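Long-range contacts in putative carbohydrate-active enzyme (Uncultured organism, PDB 5WH8), which probably hydrolyses O-glycosyl bonds, as expected of a glycoside hydrolase family 5 cellulase, through this TIM-barrel catalytic domain of a longer multi-modular protein: residues W129-A134 / V170-D175; A223-I227 / W260-I266. All blocks are in the same frame, centred on the assembly; numbering follows the deposited sequence.

Interaction 1 (W129-A134 / V170-D175); sequences WDYMSA and VIRKND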
loop_
_atom_site.group_PDB
_atom_site.type_symbol
_atom_site.label_atom_id
_atom_site.label_comp_id
_atom_site.label_asym_id
_atom_site.label_seq_id
_atom_site.Cartn_x
_atom_site.Cartn_y
_atom_site.Cartn_z
ATOM N N TRP A 129 3.388 -10.973 -11.813
ATOM C CA TRP A 129 3.418 -11.510 -10.474
ATOM C C TRP A 129 4.291 -12.758 -10.390
ATOM O O TRP A 129 4.902 -13.002 -9.351
ATOM C CB TRP A 129 1.996 -11.775 -9.973
ATOM C CG TRP A 129 1.348 -10.487 -9.487
ATOM C CD1 TRP A 129 0.203 -9.892 -9.958
ATOM C CD2 TRP A 129 1.848 -9.622 -8.447
ATOM N NE1 TRP A 129 -0.041 -8.729 -9.257
ATOM C CE2 TRP A 129 0.960 -8.539 -8.338
ATOM C CE3 TRP A 129 2.965 -9.664 -7.608
ATOM C CZ2 TRP A 129 1.143 -7.502 -7.381
ATOM C CZ3 TRP A 129 3.163 -8.645 -6.686
ATOM C CH2 TRP A 129 2.255 -7.563 -6.590
ATOM N N ASP A 130 4.399 -13.518 -11.487
ATOM C CA ASP A 130 5.348 -14.646 -11.564
ATOM C C ASP A 130 6.772 -14.122 -11.365
ATOM O O ASP A 130 7.520 -14.623 -10.516
ATOM C CB ASP A 130 5.206 -15.351 -12.925
ATOM C CG ASP A 130 5.822 -16.762 -12.971
ATOM O OD1 ASP A 130 6.159 -17.370 -11.950
ATOM O OD2 ASP A 130 5.957 -17.284 -14.095
ATOM N N TYR A 131 7.127 -13.096 -12.127
ATOM C CA TYR A 131 8.438 -12.481 -11.998
ATOM C C TYR A 131 8.671 -11.908 -10.593
ATOM O O TYR A 131 9.695 -12.193 -9.966
ATOM C CB TYR A 131 8.656 -11.378 -13.029
ATOM C CG TYR A 131 9.972 -10.690 -12.772
ATOM C CD1 TYR A 131 11.164 -11.278 -13.175
ATOM C CD2 TYR A 131 10.040 -9.505 -12.045
ATOM C CE1 TYR A 131 12.391 -10.688 -12.898
ATOM C CE2 TYR A 131 11.255 -8.909 -11.763
ATOM C CZ TYR A 131 12.432 -9.506 -12.194
ATOM O OH TYR A 131 13.662 -8.939 -11.937
ATOM N N MET A 132 7.747 -11.092 -10.091
ATOM C CA MET A 132 8.022 -10.387 -8.839
ATOM C C MET A 132 8.157 -11.328 -7.647
ATOM O O MET A 132 8.996 -11.118 -6.763
ATOM C CB MET A 132 6.939 -9.329 -8.554
ATOM C CG MET A 132 7.068 -8.094 -9.451
ATOM S SD MET A 132 8.597 -7.161 -9.105
ATOM C CE MET A 132 8.744 -6.166 -10.562
ATOM N N SER A 133 7.336 -12.373 -7.615
ATOM C CA SER A 133 7.379 -13.315 -6.506
ATOM C C SER A 133 8.633 -14.184 -6.563
ATOM O O SER A 133 9.199 -14.487 -5.519
ATOM C CB SER A 133 6.101 -14.182 -6.467
ATOM O OG SER A 133 5.859 -14.881 -7.684
ATOM N N ALA A 134 9.081 -14.554 -7.761
ATOM C CA ALA A 134 10.358 -15.269 -7.894
ATOM C C ALA A 134 11.542 -14.362 -7.504
ATOM O O ALA A 134 12.434 -14.768 -6.777
ATOM C CB ALA A 134 10.538 -15.783 -9.311
ATOM N N VAL A 170 0.128 -18.369 -8.606
ATOM C CA VAL A 170 1.334 -18.001 -9.347
ATOM C C VAL A 170 2.361 -17.385 -8.397
ATOM O O VAL A 170 3.563 -17.641 -8.504
ATOM C CB VAL A 170 0.993 -17.027 -10.484
ATOM C CG1 VAL A 170 2.242 -16.460 -11.131
ATOM C CG2 VAL A 170 0.107 -17.718 -11.530
ATOM N N ILE A 171 1.881 -16.578 -7.463
ATOM C CA ILE A 171 2.763 -15.998 -6.455
ATOM C C ILE A 171 3.276 -17.070 -5.472
ATOM O O ILE A 171 4.468 -17.152 -5.183
ATOM C CB ILE A 171 2.025 -14.868 -5.682
ATOM C CG1 ILE A 171 1.815 -13.666 -6.612
ATOM C CG2 ILE A 171 2.790 -14.490 -4.399
ATOM C CD1 ILE A 171 0.979 -12.536 -5.963
ATOM N N ARG A 172 2.369 -17.898 -4.975
ATOM C CA ARG A 172 2.688 -18.812 -3.882
ATOM C C ARG A 172 3.562 -19.984 -4.334
ATOM O O ARG A 172 4.261 -20.570 -3.513
ATOM C CB ARG A 172 1.391 -19.311 -3.232
ATOM C CG ARG A 172 0.652 -18.228 -2.424
ATOM C CD ARG A 172 1.371 -17.979 -1.100
ATOM N NE ARG A 172 1.074 -16.720 -0.400
ATOM C CZ ARG A 172 0.101 -16.549 0.485
ATOM N NH1 ARG A 172 -0.764 -17.528 0.755
ATOM N NH2 ARG A 172 -0.041 -15.365 1.061
ATOM N N LYS A 173 3.577 -20.297 -5.624
ATOM C CA LYS A 173 4.497 -21.346 -6.091
ATOM C C LYS A 173 5.957 -20.882 -5.964
ATOM O O LYS A 173 6.861 -21.705 -5.834
ATOM C CB LYS A 173 4.190 -21.756 -7.530
ATOM C CG LYS A 173 4.640 -20.811 -8.599
ATOM C CD LYS A 173 4.529 -21.450 -9.967
ATOM C CE LYS A 173 4.731 -20.441 -11.071
ATOM N NZ LYS A 173 6.150 -20.048 -11.214
ATOM N N ASN A 174 6.179 -19.566 -6.004
ATOM C CA ASN A 174 7.517 -18.973 -5.862
ATOM C C ASN A 174 7.853 -18.480 -4.447
ATOM O O ASN A 174 9.014 -18.547 -4.010
ATOM C CB ASN A 174 7.674 -17.786 -6.807
ATOM C CG ASN A 174 7.573 -18.171 -8.264
ATOM O OD1 ASN A 174 8.119 -19.195 -8.691
ATOM N ND2 ASN A 174 6.889 -17.342 -9.044
ATOM N N ASP A 175 6.838 -17.949 -3.762
ATOM C CA ASP A 175 7.015 -17.211 -2.512
ATOM C C ASP A 175 5.884 -17.598 -1.549
ATOM O O ASP A 175 4.824 -16.957 -1.495
ATOM C CB ASP A 175 7.022 -15.706 -2.814
ATOM C CG ASP A 175 7.456 -14.866 -1.632
ATOM O OD1 ASP A 175 7.596 -15.429 -0.524
ATOM O OD2 ASP A 175 7.655 -13.640 -1.818
#
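I171 CD1 stands 3.6 Å above the plane of the W129 indole, displaced toward its rim; the two side chains run side by side, pointing the same way. The D130 carboxylate and the N174 amide are nearly coplanar (11° apart) and meet edge on, with N174 ND2 reaching the anti lone pair of D130 OD1 at 3.0 Å. The other N-H of N174 ND2 points in the amide plane at S133 OG, 3.0 Å away and almost straight (171°). S133 OG in turn donates to W129 O at 2.7 Å; with chi1 at 56° it lies between the backbone N and the carbonyl carbon, from where it reaches back to the carbonyl one turn earlier. D130 OD1 is gripped by two donors: besides N174 ND2, K173 NZ comes to its syn side at 2.8 Å, out of the carboxylate plane, as a salt bridge. Alongside, V170 CG1 packs against D130 CB at 3.6 Å. The contact joins helix 122-135 to the 170-175 segment, on helix 157-172 and the residues that follow, on the outside of the barrel. W129 continues inward to W108, edge-to-face, and to Y144, while I171 rests on I180 of strand 180-182.

Interaction 2 (A223-I227 / W260-I266); sequences AQVAI and WMDARKI. With EDO (1,2-ethanediol), chain D; EDO (1,2-ethanediol), chain F.
Q224 and R264 cross at about a right angle, their amide and guanidinium planes 65° apart, and the arginine grips the single oxygen OE1 side-on with two nitrogens. R264 NE is the better placed donor, 2.9 Å from Q224 OE1 and in the carbonyl plane; R264 NH2 lies above that plane, 3.2 Å from the same oxygen, with a more bent bond (137°). The glutamine reaches across because its chain is bent at chi2 (66°), and its NE2 bonds back to N228 on its own helix. R264 runs extended from CG to NE over W260: its CD sits 3.6 Å above one indole face, toward the rim, and W260 NE1 lies over the centre of the guanidinium. A third bond, R264 NH1 to W260 O at 3.0 Å, further fixes the guanidinium's rotation. A water at the indole edge accepts from W260 NE1 and donates to Q224 OE1, adding a third donor to that oxygen. On the apolar side, A223 CB touches W260 CH2 at 3.5 Å, and I227 CD1 meets I266 CD1 tip to tip at 4.1 Å while also touching R264 CD. A Schellman motif, with K265 at positive phi, ends helix 251-263 and turns the chain inward to I266 on V235. Such packing of successive outer helices, with strand 233-239 between them in sequence, is characteristic of the helical layer of a TIM barrel, the fold of family 5 cellulases.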
loop_
_atom_site.group_PDB
_atom_site.type_symbol
_atom_site.label_atom_id
_atom_site.label_comp_id
_atom_site.label_asym_id
_atom_site.label_seq_id
_atom_site.Cartn_x
_atom_site.Cartn_y
_atom_site.Cartn_z
ATOM N N ALA A 223 -16.609 -1.891 7.228
ATOM C CA ALA A 223 -15.333 -2.469 7.633
ATOM C C ALA A 223 -15.501 -3.288 8.909
ATOM O O ALA A 223 -14.901 -4.371 9.052
ATOM C CB ALA A 223 -14.283 -1.387 7.827
ATOM N N GLN A 224 -16.327 -2.797 9.842
ATOM C CA GLN A 224 -16.529 -3.532 11.099
ATOM C C GLN A 224 -17.219 -4.874 10.855
ATOM O O GLN A 224 -16.926 -5.851 11.567
ATOM C CB GLN A 224 -17.335 -2.708 12.116
ATOM C CG GLN A 224 -17.325 -3.303 13.525
ATOM C CD GLN A 224 -15.947 -3.270 14.114
ATOM O OE1 GLN A 224 -15.319 -2.210 14.128
ATOM N NE2 GLN A 224 -15.446 -4.421 14.567
ATOM N N VAL A 225 -18.147 -4.938 9.891
ATOM C CA VAL A 225 -18.738 -6.231 9.503
ATOM C C VAL A 225 -17.631 -7.208 9.079
ATOM O O VAL A 225 -17.597 -8.351 9.522
ATOM C CB VAL A 225 -19.798 -6.095 8.361
ATOM C CG1 VAL A 225 -20.246 -7.488 7.864
ATOM C CG2 VAL A 225 -20.995 -5.264 8.828
ATOM N N ALA A 226 -16.705 -6.753 8.234
ATOM C CA ALA A 226 -15.607 -7.613 7.797
ATOM C C ALA A 226 -14.709 -8.070 8.935
ATOM O O ALA A 226 -14.311 -9.235 8.995
ATOM C CB ALA A 226 -14.760 -6.897 6.731
ATOM N N ILE A 227 -14.354 -7.157 9.827
ATOM C CA ILE A 227 -13.558 -7.491 10.991
ATOM C C ILE A 227 -14.275 -8.520 11.882
ATOM O O ILE A 227 -13.671 -9.497 12.325
ATOM C CB ILE A 227 -13.220 -6.238 11.813
ATOM C CG1 ILE A 227 -12.337 -5.286 10.990
ATOM C CG2 ILE A 227 -12.525 -6.639 13.157
ATOM C CD1 ILE A 227 -12.178 -3.905 11.619
ATOM N N TRP A 260 -10.069 5.520 14.851
ATOM C CA TRP A 260 -10.743 4.252 14.559
ATOM C C TRP A 260 -9.720 3.191 14.136
ATOM O O TRP A 260 -9.759 2.039 14.611
ATOM C CB TRP A 260 -11.822 4.479 13.470
ATOM C CG TRP A 260 -12.591 3.232 13.032
ATOM C CD1 TRP A 260 -13.758 2.760 13.561
ATOM C CD2 TRP A 260 -12.248 2.354 11.960
ATOM N NE1 TRP A 260 -14.161 1.626 12.877
ATOM C CE2 TRP A 260 -13.249 1.362 11.886
ATOM C CE3 TRP A 260 -11.194 2.316 11.038
ATOM C CZ2 TRP A 260 -13.205 0.316 10.952
ATOM C CZ3 TRP A 260 -11.146 1.278 10.121
ATOM C CH2 TRP A 260 -12.158 0.298 10.075
ATOM N N MET A 261 -8.786 3.567 13.263
ATOM C CA MET A 261 -7.740 2.634 12.839
ATOM C C MET A 261 -6.803 2.273 13.995
ATOM O O MET A 261 -6.414 1.120 14.134
ATOM C CB MET A 261 -6.908 3.212 11.685
ATOM C CG MET A 261 -7.652 3.290 10.342
ATOM S SD MET A 261 -6.601 3.786 8.945
ATOM C CE MET A 261 -6.333 5.534 9.264
ATOM N N ASP A 262 -6.419 3.253 14.794
ATOM C CA ASP A 262 -5.531 3.002 15.919
ATOM C C ASP A 262 -6.144 1.996 16.896
ATOM O O ASP A 262 -5.434 1.134 17.404
ATOM C CB ASP A 262 -5.203 4.304 16.669
ATOM C CG ASP A 262 -4.317 5.249 15.869
ATOM O OD1 ASP A 262 -3.786 4.840 14.811
ATOM O OD2 ASP A 262 -4.140 6.410 16.319
ATOM N N ALA A 263 -7.454 2.105 17.149
ATOM C CA ALA A 263 -8.110 1.221 18.110
ATOM C C ALA A 263 -8.127 -0.212 17.637
ATOM O O ALA A 263 -8.184 -1.137 18.455
ATOM C CB ALA A 263 -9.522 1.697 18.381
ATOM N N ARG A 264 -8.071 -0.389 16.318
ATOM C CA ARG A 264 -8.100 -1.694 15.669
ATOM C C ARG A 264 -6.718 -2.147 15.155
ATOM O O ARG A 264 -6.587 -3.210 14.537
ATOM C CB ARG A 264 -9.117 -1.641 14.536
ATOM C CG ARG A 264 -10.544 -1.594 15.044
ATOM C CD ARG A 264 -11.532 -0.998 14.070
ATOM N NE ARG A 264 -12.839 -0.863 14.717
ATOM C CZ ARG A 264 -13.157 0.085 15.597
ATOM N NH1 ARG A 264 -12.288 1.036 15.931
ATOM N NH2 ARG A 264 -14.371 0.097 16.146
ATOM N N LYS A 265 -5.693 -1.337 15.416
ATOM C CA LYS A 265 -4.327 -1.633 14.990
ATOM C C LYS A 265 -4.214 -1.855 13.470
ATOM O O LYS A 265 -3.481 -2.731 13.004
ATOM C CB LYS A 265 -3.815 -2.871 15.742
ATOM C CG LYS A 265 -2.329 -2.934 15.960
ATOM C CD LYS A 265 -1.862 -1.918 16.982
ATOM C CE LYS A 265 -0.457 -2.250 17.475
ATOM N NZ LYS A 265 0.099 -1.142 18.276
ATOM N N ILE A 266 -4.946 -1.048 12.705
ATOM C CA ILE A 266 -4.998 -1.161 11.245
ATOM C C ILE A 266 -3.930 -0.242 10.631
ATOM O O ILE A 266 -3.881 0.957 10.932
ATOM C CB ILE A 266 -6.406 -0.811 10.716
ATOM C CG1 ILE A 266 -7.385 -1.913 11.125
ATOM C CG2 ILE A 266 -6.432 -0.627 9.189
ATOM C CD1 ILE A 266 -8.834 -1.584 10.861
HETATM C C1 EDO D . -1.140 8.091 14.930
HETATM O O1 EDO D . -1.470 7.311 16.102
HETATM C C2 EDO D . -2.112 7.754 13.804
HETATM O O2 EDO D . -2.071 6.349 13.522
HETATM C C1 EDO F . 2.604 -1.534 21.080
HETATM O O1 EDO F . 2.257 -2.114 19.820
HETATM C C2 EDO F . 2.784 -0.034 20.909
HETATM O O2 EDO F . 1.529 0.561 20.550
HETATM O O HOH W 1 -16.678 0.316 13.721
#

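Overall arrangement
Interaction 1 closes before interaction 2 opens, so the two follow in series along the chain, both within the family 5 cellulase region. Their centres lie 30 Å apart and their nearest atoms about 17 Å apart, without touching. Each pairs consecutive helices of the outer layer: 122-135 with 157-172 in interaction 1, and 217-228 with 251-263 in interaction 2. Between each pair the chain passes through one strand of the closed eight-stranded parallel barrel, 142-145 and 233-239 respectively. The contacts thus join separate parts of the same helical layer, whose packing around the barrel is built up from such local helix-to-helix contacts.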